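Local coordinates for foldase protein PrsA (Bacillus subtilis, PDB 4WO7), which assists the folding of secreted proteins outside the cell after their translocation and catalyses cis-trans isomerisation of peptidyl-prolyl bonds, at the interface of chains A and B. Coordinates in Å, arbitrary orientation; residue numbers count along the deposited sequence, not the author numbering. Chains: chain A/B, Foldase protein PrsA.

Helix 21-49 takes part in all four contacts. Contacts 3 and 4 are neighbours, their C-alpha centres about 7 Å apart, and share B:Leu24. Contact 1 lies about 12 Å from contact 4 and 15 Å from contact 3, whereas contact 2 is about 15 Å from contact 3, 20 Å from contact 4 and 28 Å from contact 1. Asn27, Val36 and Leu40 meet in both contact 2 and contact 4 with the chains exchanged, as two-fold symmetry requires. Contact 2 adds helix 81-101, and contacts 1 and 3 add C-terminal residues (245-247; 251 and 254), so segments distant in sequence jointly build the dimer.

Contact 1: the interface of chains A and B. Residues chain A 45, 245-247; chain B 13-16.
With OG1 of B:Thr14 beside the backbone N (chi1 -45°), its methyl CG2 stands opposite that N and faces A:Val45; in the valine, CG1 is opposite the N (chi1 166°), leaving CG2 beside it and pointing out to meet the threonine. The two methyl carbons, A:Val45 CG2 and B:Thr14 CG2, are 3.4 Å apart, with the side chains crossing at about a right angle. A:Ile247 reaches the same threonine methyl along its longer branch: its CD1 lies 3.5 Å from B:Thr14 CG2, and here the two side chains run alongside each other, pointing the same way. One methyl thus bridges helix 21-49 and the loop at 245-247 of chain A.

Next to this apolar contact, A:Asp246 and B:Asp15 are both modelled with CG between backbone N and carbonyl carbon and with carboxylate planes 7° apart. OD1 of A:Asp246 and OD1 of B:Asp15 are placed at 3.0 Å; two acceptors at that spacing form a clash, and at 2.63 Å resolution the placement is doubtful. B:Asp15 still has 57 Å² of its surface hidden by chain A. On the far side of the threonine, the carbonyl O of B:Lys13 rests 3.6 Å from CA of A:Ile247.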
loop_
_atom_site.group_PDB
_atom_site.type_symbol
_atom_site.label_atom_id
_atom_site.label_comp_id
_atom_site.label_asym_id
_atom_site.label_seq_id
_atom_site.Cartn_x
_atom_site.Cartn_y
_atom_site.Cartn_z
ATOM N N VAL A 45 -15.099 12.705 -20.395
ATOM C CA VAL A 45 -15.560 11.870 -21.490
ATOM C C VAL A 45 -16.754 11.052 -21.028
ATOM O O VAL A 45 -17.782 11.018 -21.704
ATOM C CB VAL A 45 -14.426 10.969 -22.031
ATOM C CG1 VAL A 45 -14.959 9.866 -22.940
ATOM C CG2 VAL A 45 -13.400 11.825 -22.768
ATOM N N ALA A 245 -12.476 7.841 -28.096
ATOM C CA ALA A 245 -12.569 9.293 -28.020
ATOM C C ALA A 245 -11.265 9.843 -28.560
ATOM O O ALA A 245 -10.243 9.156 -28.506
ATOM C CB ALA A 245 -12.796 9.753 -26.582
ATOM N N ASP A 246 -11.277 11.069 -29.072
ATOM C CA ASP A 246 -10.045 11.642 -29.601
ATOM C C ASP A 246 -9.414 12.526 -28.536
ATOM O O ASP A 246 -9.711 13.718 -28.423
ATOM C CB ASP A 246 -10.283 12.434 -30.899
ATOM C CG ASP A 246 -11.501 13.332 -30.836
ATOM O OD1 ASP A 246 -12.374 13.088 -29.979
ATOM O OD2 ASP A 246 -11.583 14.281 -31.648
ATOM N N ILE A 247 -8.521 11.907 -27.767
ATOM C CA ILE A 247 -7.745 12.600 -26.751
ATOM C C ILE A 247 -6.411 13.002 -27.333
ATOM O O ILE A 247 -5.695 12.177 -27.903
ATOM C CB ILE A 247 -7.470 11.743 -25.506
ATOM C CG1 ILE A 247 -8.706 10.935 -25.100
ATOM C CG2 ILE A 247 -7.006 12.635 -24.366
ATOM C CD1 ILE A 247 -9.939 11.770 -24.842
ATOM N N LYS B 13 -6.673 18.132 -25.104
ATOM C CA LYS B 13 -7.828 18.464 -25.927
ATOM C C LYS B 13 -8.734 17.237 -25.984
ATOM O O LYS B 13 -8.240 16.126 -26.170
ATOM C CB LYS B 13 -7.369 18.884 -27.325
ATOM C CG LYS B 13 -7.904 20.223 -27.787
ATOM C CD LYS B 13 -7.484 20.540 -29.211
ATOM C CE LYS B 13 -8.208 21.773 -29.724
ATOM N NZ LYS B 13 -7.845 22.091 -31.130
ATOM N N THR B 14 -10.042 17.426 -25.815
ATOM C CA THR B 14 -10.993 16.306 -25.841
ATOM C C THR B 14 -12.242 16.729 -26.585
ATOM O O THR B 14 -12.535 17.918 -26.694
ATOM C CB THR B 14 -11.427 15.841 -24.426
ATOM O OG1 THR B 14 -10.288 15.750 -23.564
ATOM C CG2 THR B 14 -12.184 14.493 -24.465
ATOM N N ASP B 15 -12.968 15.753 -27.116
ATOM C CA ASP B 15 -14.235 16.026 -27.786
ATOM C C ASP B 15 -15.256 16.554 -26.774
ATOM O O ASP B 15 -16.218 17.228 -27.144
ATOM C CB ASP B 15 -14.780 14.756 -28.451
ATOM C CG ASP B 15 -14.858 13.582 -27.485
ATOM O OD1 ASP B 15 -13.872 12.820 -27.384
ATOM O OD2 ASP B 15 -15.903 13.425 -26.817
ATOM N N ALA B 16 -15.035 16.242 -25.497
ATOM C CA ALA B 16 -15.890 16.714 -24.408
ATOM C C ALA B 16 -15.359 17.968 -23.703
ATOM O O ALA B 16 -15.861 18.329 -22.637
ATOM C CB ALA B 16 -16.078 15.593 -23.379
#

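Contact 2: the interface of chains A and B. Residues chain A 27, 30-31; chain B 36, 40, 83, 86.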
loop_
_atom_site.group_PDB
_atom_site.type_symbol
_atom_site.label_atom_id
_atom_site.label_comp_id
_atom_site.label_asym_id
_atom_site.label_seq_id
_atom_site.Cartn_x
_atom_site.Cartn_y
_atom_site.Cartn_z
ATOM N N ASN A 27 6.396 20.411 -9.565
ATOM C CA ASN A 27 6.697 19.188 -8.825
ATOM C C ASN A 27 5.484 18.297 -8.680
ATOM O O ASN A 27 5.611 17.077 -8.622
ATOM C CB ASN A 27 7.258 19.526 -7.447
ATOM C CG ASN A 27 8.685 20.011 -7.511
ATOM O OD1 ASN A 27 9.623 19.215 -7.466
ATOM N ND2 ASN A 27 8.859 21.322 -7.644
ATOM N N LYS A 30 5.187 16.153 -11.979
ATOM C CA LYS A 30 6.117 15.044 -12.155
ATOM C C LYS A 30 5.584 13.874 -11.338
ATOM O O LYS A 30 5.758 12.706 -11.687
ATOM C CB LYS A 30 7.522 15.407 -11.676
ATOM C CG LYS A 30 8.224 16.493 -12.470
ATOM C CD LYS A 30 9.375 17.056 -11.667
ATOM C CE LYS A 30 10.043 18.225 -12.354
ATOM N NZ LYS A 30 10.913 18.951 -11.386
ATOM N N THR A 31 4.919 14.229 -10.242
ATOM C CA THR A 31 4.412 13.276 -9.264
ATOM C C THR A 31 3.016 12.760 -9.557
ATOM O O THR A 31 2.807 11.551 -9.624
ATOM C CB THR A 31 4.376 13.926 -7.854
ATOM O OG1 THR A 31 5.706 14.283 -7.456
ATOM C CG2 THR A 31 3.802 12.979 -6.815
ATOM N N VAL B 36 3.404 17.314 -1.525
ATOM C CA VAL B 36 4.468 17.902 -2.337
ATOM C C VAL B 36 4.968 19.217 -1.750
ATOM O O VAL B 36 6.164 19.489 -1.789
ATOM C CB VAL B 36 4.012 18.124 -3.796
ATOM C CG1 VAL B 36 5.013 18.997 -4.572
ATOM C CG2 VAL B 36 3.795 16.782 -4.485
ATOM N N LEU B 40 8.888 20.137 -0.634
ATOM C CA LEU B 40 9.492 21.379 -1.113
ATOM C C LEU B 40 10.005 22.225 0.052
ATOM O O LEU B 40 11.114 22.756 -0.000
ATOM C CB LEU B 40 8.481 22.175 -1.944
ATOM C CG LEU B 40 8.119 21.572 -3.305
ATOM C CD1 LEU B 40 6.946 22.327 -3.913
ATOM C CD2 LEU B 40 9.308 21.574 -4.265
ATOM N N TYR B 83 16.412 15.201 -12.101
ATOM C CA TYR B 83 15.326 15.003 -11.152
ATOM C C TYR B 83 15.657 13.846 -10.210
ATOM O O TYR B 83 15.331 13.889 -9.026
ATOM C CB TYR B 83 13.999 14.748 -11.867
ATOM C CG TYR B 83 12.835 14.649 -10.911
ATOM C CD1 TYR B 83 12.355 15.776 -10.265
ATOM C CD2 TYR B 83 12.219 13.435 -10.648
ATOM C CE1 TYR B 83 11.299 15.701 -9.378
ATOM C CE2 TYR B 83 11.155 13.351 -9.766
ATOM C CZ TYR B 83 10.700 14.486 -9.135
ATOM O OH TYR B 83 9.640 14.405 -8.258
ATOM N N GLU B 86 18.147 14.936 -7.720
ATOM C CA GLU B 86 17.422 15.832 -6.833
ATOM C C GLU B 86 16.684 15.056 -5.741
ATOM O O GLU B 86 16.711 15.437 -4.569
ATOM C CB GLU B 86 16.443 16.677 -7.649
ATOM C CG GLU B 86 15.788 17.807 -6.884
ATOM C CD GLU B 86 14.533 18.297 -7.574
ATOM O OE1 GLU B 86 14.623 18.706 -8.751
ATOM O OE2 GLU B 86 13.453 18.259 -6.945
#
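The extended side chain of A:Lys30 slants across one face of the B:Tyr83 ring, from near the phenol end out past the CD1-CE1 rim. The methylene CD makes the nearest approach, 3.3 Å from B:Tyr83 CE1, while the ammonium NZ ends 3.7 Å from B:Tyr83 CD1. The ring is brought there by a chi1 of -175°, which places CG opposite the tyrosine's backbone N and carries the ring from helix 81-101 towards helix 21-49 of chain A. Its phenol oxygen OH comes to 4.0 Å from A:Thr31 OG1, the two side chains meeting at about a right angle. That threonine hydroxyl donates to A:Asn27 O at 3.0 Å within its own helix.

One turn earlier, A:Asn27 meets B:Leu40 from the opposite direction: the amide ND2 faces the methyl CD2 of the leucine at 3.4 Å. Further back along the asparagine, CB packs 3.7 Å from B:Val36 CG1. Charge may contribute as well, since A:Lys30 NZ and B:Glu86 OE1 are 4.6 Å apart, too far for direct contact but near enough for some attraction.

With 68 Å² of B:Tyr83 hidden, a serine at this position would probably strip the A:Lys30 methylenes of their aromatic neighbour and leave the lysine chain free to turn. The patch ties helix 81-101 of one subunit to helix 21-49 of the other, extending the dimer contact beyond the pairing of the two 21-49 helices.

Contact 3: the interface of chains A and B. Residues chain A 25, 37, 251, 254; chain B 9, 11, 21, 24, 28.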
loop_
_atom_site.group_PDB
_atom_site.type_symbol
_atom_site.label_atom_id
_atom_site.label_comp_id
_atom_site.label_asym_id
_atom_site.label_seq_id
_atom_site.Cartn_x
_atom_site.Cartn_y
_atom_site.Cartn_z
ATOM N N TYR A 25 3.327 23.672 -8.809
ATOM C CA TYR A 25 2.772 23.112 -10.034
ATOM C C TYR A 25 3.745 22.155 -10.726
ATOM O O TYR A 25 3.361 21.053 -11.112
ATOM C CB TYR A 25 2.377 24.223 -11.005
ATOM C CG TYR A 25 1.836 23.697 -12.316
ATOM C CD1 TYR A 25 0.555 23.160 -12.389
ATOM C CD2 TYR A 25 2.595 23.738 -13.479
ATOM C CE1 TYR A 25 0.051 22.677 -13.579
ATOM C CE2 TYR A 25 2.093 23.256 -14.676
ATOM C CZ TYR A 25 0.821 22.728 -14.720
ATOM O OH TYR A 25 0.312 22.244 -15.905
ATOM N N LEU A 37 -4.516 13.956 -14.549
ATOM C CA LEU A 37 -4.929 14.184 -15.932
ATOM C C LEU A 37 -5.833 13.056 -16.399
ATOM O O LEU A 37 -6.780 13.277 -17.152
ATOM C CB LEU A 37 -3.721 14.304 -16.872
ATOM C CG LEU A 37 -4.091 14.481 -18.353
ATOM C CD1 LEU A 37 -4.918 15.743 -18.571
ATOM C CD2 LEU A 37 -2.844 14.514 -19.227
ATOM N N ASP A 251 0.563 18.843 -23.747
ATOM C CA ASP A 251 1.719 19.008 -22.877
ATOM C C ASP A 251 2.697 17.865 -23.121
ATOM O O ASP A 251 2.355 16.702 -22.912
ATOM C CB ASP A 251 1.273 19.050 -21.410
ATOM C CG ASP A 251 2.395 19.423 -20.460
ATOM O OD1 ASP A 251 3.159 18.521 -20.059
ATOM O OD2 ASP A 251 2.503 20.616 -20.104
ATOM N N LEU A 254 3.559 15.182 -20.308
ATOM C CA LEU A 254 2.542 14.205 -19.945
ATOM C C LEU A 254 1.991 13.465 -21.148
ATOM O O LEU A 254 0.995 12.745 -21.031
ATOM C CB LEU A 254 1.380 14.878 -19.221
ATOM C CG LEU A 254 1.691 15.573 -17.904
ATOM C CD1 LEU A 254 0.511 16.445 -17.538
ATOM C CD2 LEU A 254 1.984 14.544 -16.830
ATOM N N GLU B 9 -3.923 27.852 -20.446
ATOM C CA GLU B 9 -3.167 26.963 -21.331
ATOM C C GLU B 9 -3.781 25.560 -21.377
ATOM O O GLU B 9 -4.064 24.960 -20.340
ATOM C CB GLU B 9 -1.706 26.869 -20.879
ATOM C CG GLU B 9 -0.845 25.902 -21.695
ATOM C CD GLU B 9 0.446 25.543 -20.985
ATOM O OE1 GLU B 9 0.965 26.388 -20.227
ATOM O OE2 GLU B 9 0.938 24.411 -21.177
ATOM N N ILE B 11 -3.834 21.738 -21.604
ATOM C CA ILE B 11 -3.005 20.557 -21.359
ATOM C C ILE B 11 -3.418 19.406 -22.263
ATOM O O ILE B 11 -2.578 18.737 -22.866
ATOM C CB ILE B 11 -3.096 20.085 -19.887
ATOM C CG1 ILE B 11 -2.591 21.178 -18.942
ATOM C CG2 ILE B 11 -2.334 18.756 -19.681
ATOM C CD1 ILE B 11 -1.134 21.529 -19.139
ATOM N N LYS B 21 -4.423 24.179 -17.719
ATOM C CA LYS B 21 -3.379 24.191 -16.709
ATOM C C LYS B 21 -3.935 24.521 -15.333
ATOM O O LYS B 21 -3.577 23.891 -14.336
ATOM C CB LYS B 21 -2.296 25.201 -17.091
ATOM C CG LYS B 21 -1.272 25.448 -15.996
ATOM C CD LYS B 21 0.038 26.005 -16.537
ATOM C CE LYS B 21 0.814 26.720 -15.437
ATOM N NZ LYS B 21 2.225 27.026 -15.811
ATOM N N LEU B 24 -5.908 21.646 -13.975
ATOM C CA LEU B 24 -4.964 20.624 -13.551
ATOM C C LEU B 24 -4.266 21.011 -12.262
ATOM O O LEU B 24 -4.136 20.200 -11.347
ATOM C CB LEU B 24 -3.931 20.370 -14.637
ATOM C CG LEU B 24 -2.966 19.231 -14.314
ATOM C CD1 LEU B 24 -3.681 17.891 -14.224
ATOM C CD2 LEU B 24 -1.866 19.195 -15.359
HETATM N N MSE B 28 -4.661 18.716 -8.828
HETATM C CA MSE B 28 -3.486 18.140 -8.205
HETATM C C MSE B 28 -3.442 18.631 -6.750
HETATM O O MSE B 28 -3.213 17.839 -5.834
HETATM C CB MSE B 28 -2.206 18.508 -8.967
HETATM C CG MSE B 28 -2.071 17.784 -10.306
HETATM SE SE MSE B 28 -0.393 18.020 -11.266
HETATM C CE MSE B 28 -0.388 19.939 -11.551
#
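The ring of A:Tyr25 lies between B:Lys21 and B:Met28, which approach from opposite sides of its plane. B:Lys21 lays its extended chain obliquely over one face, with CE 3.8 Å above the plane and offset towards the rim. From the other side the methyl CE of B:Met28, a selenomethionine, comes to the CD1-CE1 rim, 3.4 Å from A:Tyr25 CE1. The tyrosine's chi1 of 178°, with CG opposite the backbone N, swings the ring off helix 21-49 and into this position, where 73 Å² of the residue is hidden by chain B. At the far end, the phenol OH faces the terminal methyl CD1 of B:Ile11 at 3.6 Å.

B:Ile11 is itself anchored through its backbone. The amide N of A:Asp251 donates to B:Ile11 O over 3.3 Å, with 143° at the hydrogen, and meets the carbonyl in its plane on a lone pair. Alongside, the CB of A:Asp251 packs 4.0 Å from B:Ile11 CG2, the two side chains pointing the same way.

Farther out, OD1 of A:Asp251 takes a weak hydrogen bond from the backbone N of A:Leu254, which would steady the turn into the short 3-10 helix 252-254. Its other oxygen, OD2, is near the like-charged B:Glu9, perhaps a mildly unfavourable pairing. B:Leu24 reaches both A:Tyr25 and A:Leu37: its CD2 is 3.8 Å from A:Tyr25 OH, and its CD1 is 4.0 Å from the backbone N of A:Leu37.

Contact 4: the interface of chains A and B. Residues chain A 36, 40, 44; chain B 18-19, 23-24, 27.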
loop_
_atom_site.group_PDB
_atom_site.type_symbol
_atom_site.label_atom_id
_atom_site.label_comp_id
_atom_site.label_asym_id
_atom_site.label_seq_id
_atom_site.Cartn_x
_atom_site.Cartn_y
_atom_site.Cartn_z
ATOM N N VAL A 36 -3.858 12.503 -12.278
ATOM C CA VAL A 36 -4.934 13.480 -12.181
ATOM C C VAL A 36 -5.423 13.859 -13.578
ATOM O O VAL A 36 -6.620 14.035 -13.780
ATOM C CB VAL A 36 -4.510 14.763 -11.427
ATOM C CG1 VAL A 36 -5.679 15.750 -11.377
ATOM C CG2 VAL A 36 -4.094 14.439 -10.002
ATOM N N LEU A 40 -9.337 13.527 -14.758
ATOM C CA LEU A 40 -9.998 14.686 -15.350
ATOM C C LEU A 40 -10.589 14.391 -16.721
ATOM O O LEU A 40 -11.729 14.738 -17.027
ATOM C CB LEU A 40 -9.012 15.850 -15.477
ATOM C CG LEU A 40 -8.577 16.543 -14.189
ATOM C CD1 LEU A 40 -7.444 17.524 -14.475
ATOM C CD2 LEU A 40 -9.760 17.258 -13.541
ATOM N N LYS A 44 -14.637 13.695 -17.768
ATOM C CA LYS A 44 -15.228 14.522 -18.818
ATOM C C LYS A 44 -15.860 13.674 -19.904
ATOM O O LYS A 44 -17.007 13.895 -20.293
ATOM C CB LYS A 44 -14.192 15.428 -19.470
ATOM C CG LYS A 44 -13.956 16.738 -18.778
ATOM C CD LYS A 44 -13.159 17.651 -19.688
ATOM C CE LYS A 44 -13.060 19.039 -19.111
ATOM N NZ LYS A 44 -12.254 19.043 -17.865
ATOM N N ASP B 18 -11.671 20.790 -23.160
ATOM C CA ASP B 18 -10.243 20.745 -22.871
ATOM C C ASP B 18 -9.960 20.708 -21.372
ATOM O O ASP B 18 -10.803 21.086 -20.563
ATOM C CB ASP B 18 -9.554 21.964 -23.483
ATOM C CG ASP B 18 -9.910 22.159 -24.941
ATOM O OD1 ASP B 18 -10.346 21.182 -25.590
ATOM O OD2 ASP B 18 -9.775 23.300 -25.428
ATOM N N VAL B 19 -8.773 20.220 -21.018
ATOM C CA VAL B 19 -8.250 20.349 -19.660
ATOM C C VAL B 19 -7.205 21.451 -19.657
ATOM O O VAL B 19 -6.228 21.387 -20.397
ATOM C CB VAL B 19 -7.613 19.038 -19.127
ATOM C CG1 VAL B 19 -6.914 19.262 -17.769
ATOM C CG2 VAL B 19 -8.656 17.935 -19.029
ATOM N N GLU B 23 -7.030 24.168 -14.287
ATOM C CA GLU B 23 -7.858 23.056 -13.809
ATOM C C GLU B 23 -6.968 21.967 -13.241
ATOM O O GLU B 23 -7.250 21.411 -12.178
ATOM C CB GLU B 23 -8.743 22.426 -14.905
ATOM C CG GLU B 23 -9.672 21.310 -14.364
ATOM C CD GLU B 23 -10.280 20.392 -15.418
ATOM O OE1 GLU B 23 -11.442 19.927 -15.180
ATOM O OE2 GLU B 23 -9.617 20.177 -16.470
ATOM N N LEU B 24 -5.908 21.646 -13.975
ATOM C CA LEU B 24 -4.964 20.624 -13.551
ATOM C C LEU B 24 -4.266 21.011 -12.262
ATOM O O LEU B 24 -4.136 20.200 -11.347
ATOM C CB LEU B 24 -3.931 20.370 -14.637
ATOM C CG LEU B 24 -2.966 19.231 -14.314
ATOM C CD1 LEU B 24 -3.681 17.891 -14.224
ATOM C CD2 LEU B 24 -1.866 19.195 -15.359
ATOM N N ASN B 27 -6.754 20.520 -9.332
ATOM C CA ASN B 27 -7.063 19.149 -8.928
ATOM C C ASN B 27 -5.869 18.358 -8.405
ATOM O O ASN B 27 -6.043 17.426 -7.619
ATOM C CB ASN B 27 -7.716 18.394 -10.086
ATOM C CG ASN B 27 -9.167 18.781 -10.274
ATOM O OD1 ASN B 27 -10.056 18.193 -9.656
ATOM N ND2 ASN B 27 -9.415 19.787 -11.103
#
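A:Val36, A:Leu40 and A:Lys44 follow one another at four-residue steps, with helical backbone torsions, along one face of helix 21-49, and meet strand 19-20 and the first turns of the same helix in chain B. A:Leu40, with 72 Å² hidden, divides its two branches. CD1 of A:Leu40 touches B:Val19 CG1 at 3.8 Å and also packs against B:Leu24, crossing each side chain at about a right angle. CD2 of A:Leu40 lies 3.5 Å from the amide ND2 of B:Asn27. That amide is fixed from within chain B, where B:Asn27 ND2 donates to B:Glu23 O at 2.9 Å, nearly straight at 166° but from above the carbonyl plane. A:Val36 CG1 packs at 3.6 Å on B:Asn27 CB.

A:Lys44 and B:Glu23 come from opposite directions to form a salt bridge, NZ to OE1 at 2.9 Å, with a weak second bond from NZ to OE2. The lysine chain bends at its last torsion (chi4 67°) to turn the ammonium towards the extended glutamate. Were B:Glu23 a glutamine, the ammonium of A:Lys44 would probably be left without its opposing charge. The patch joins leucine packing to an ion pair, which should help hold the 21-49 helices of the two subunits together in the dimer.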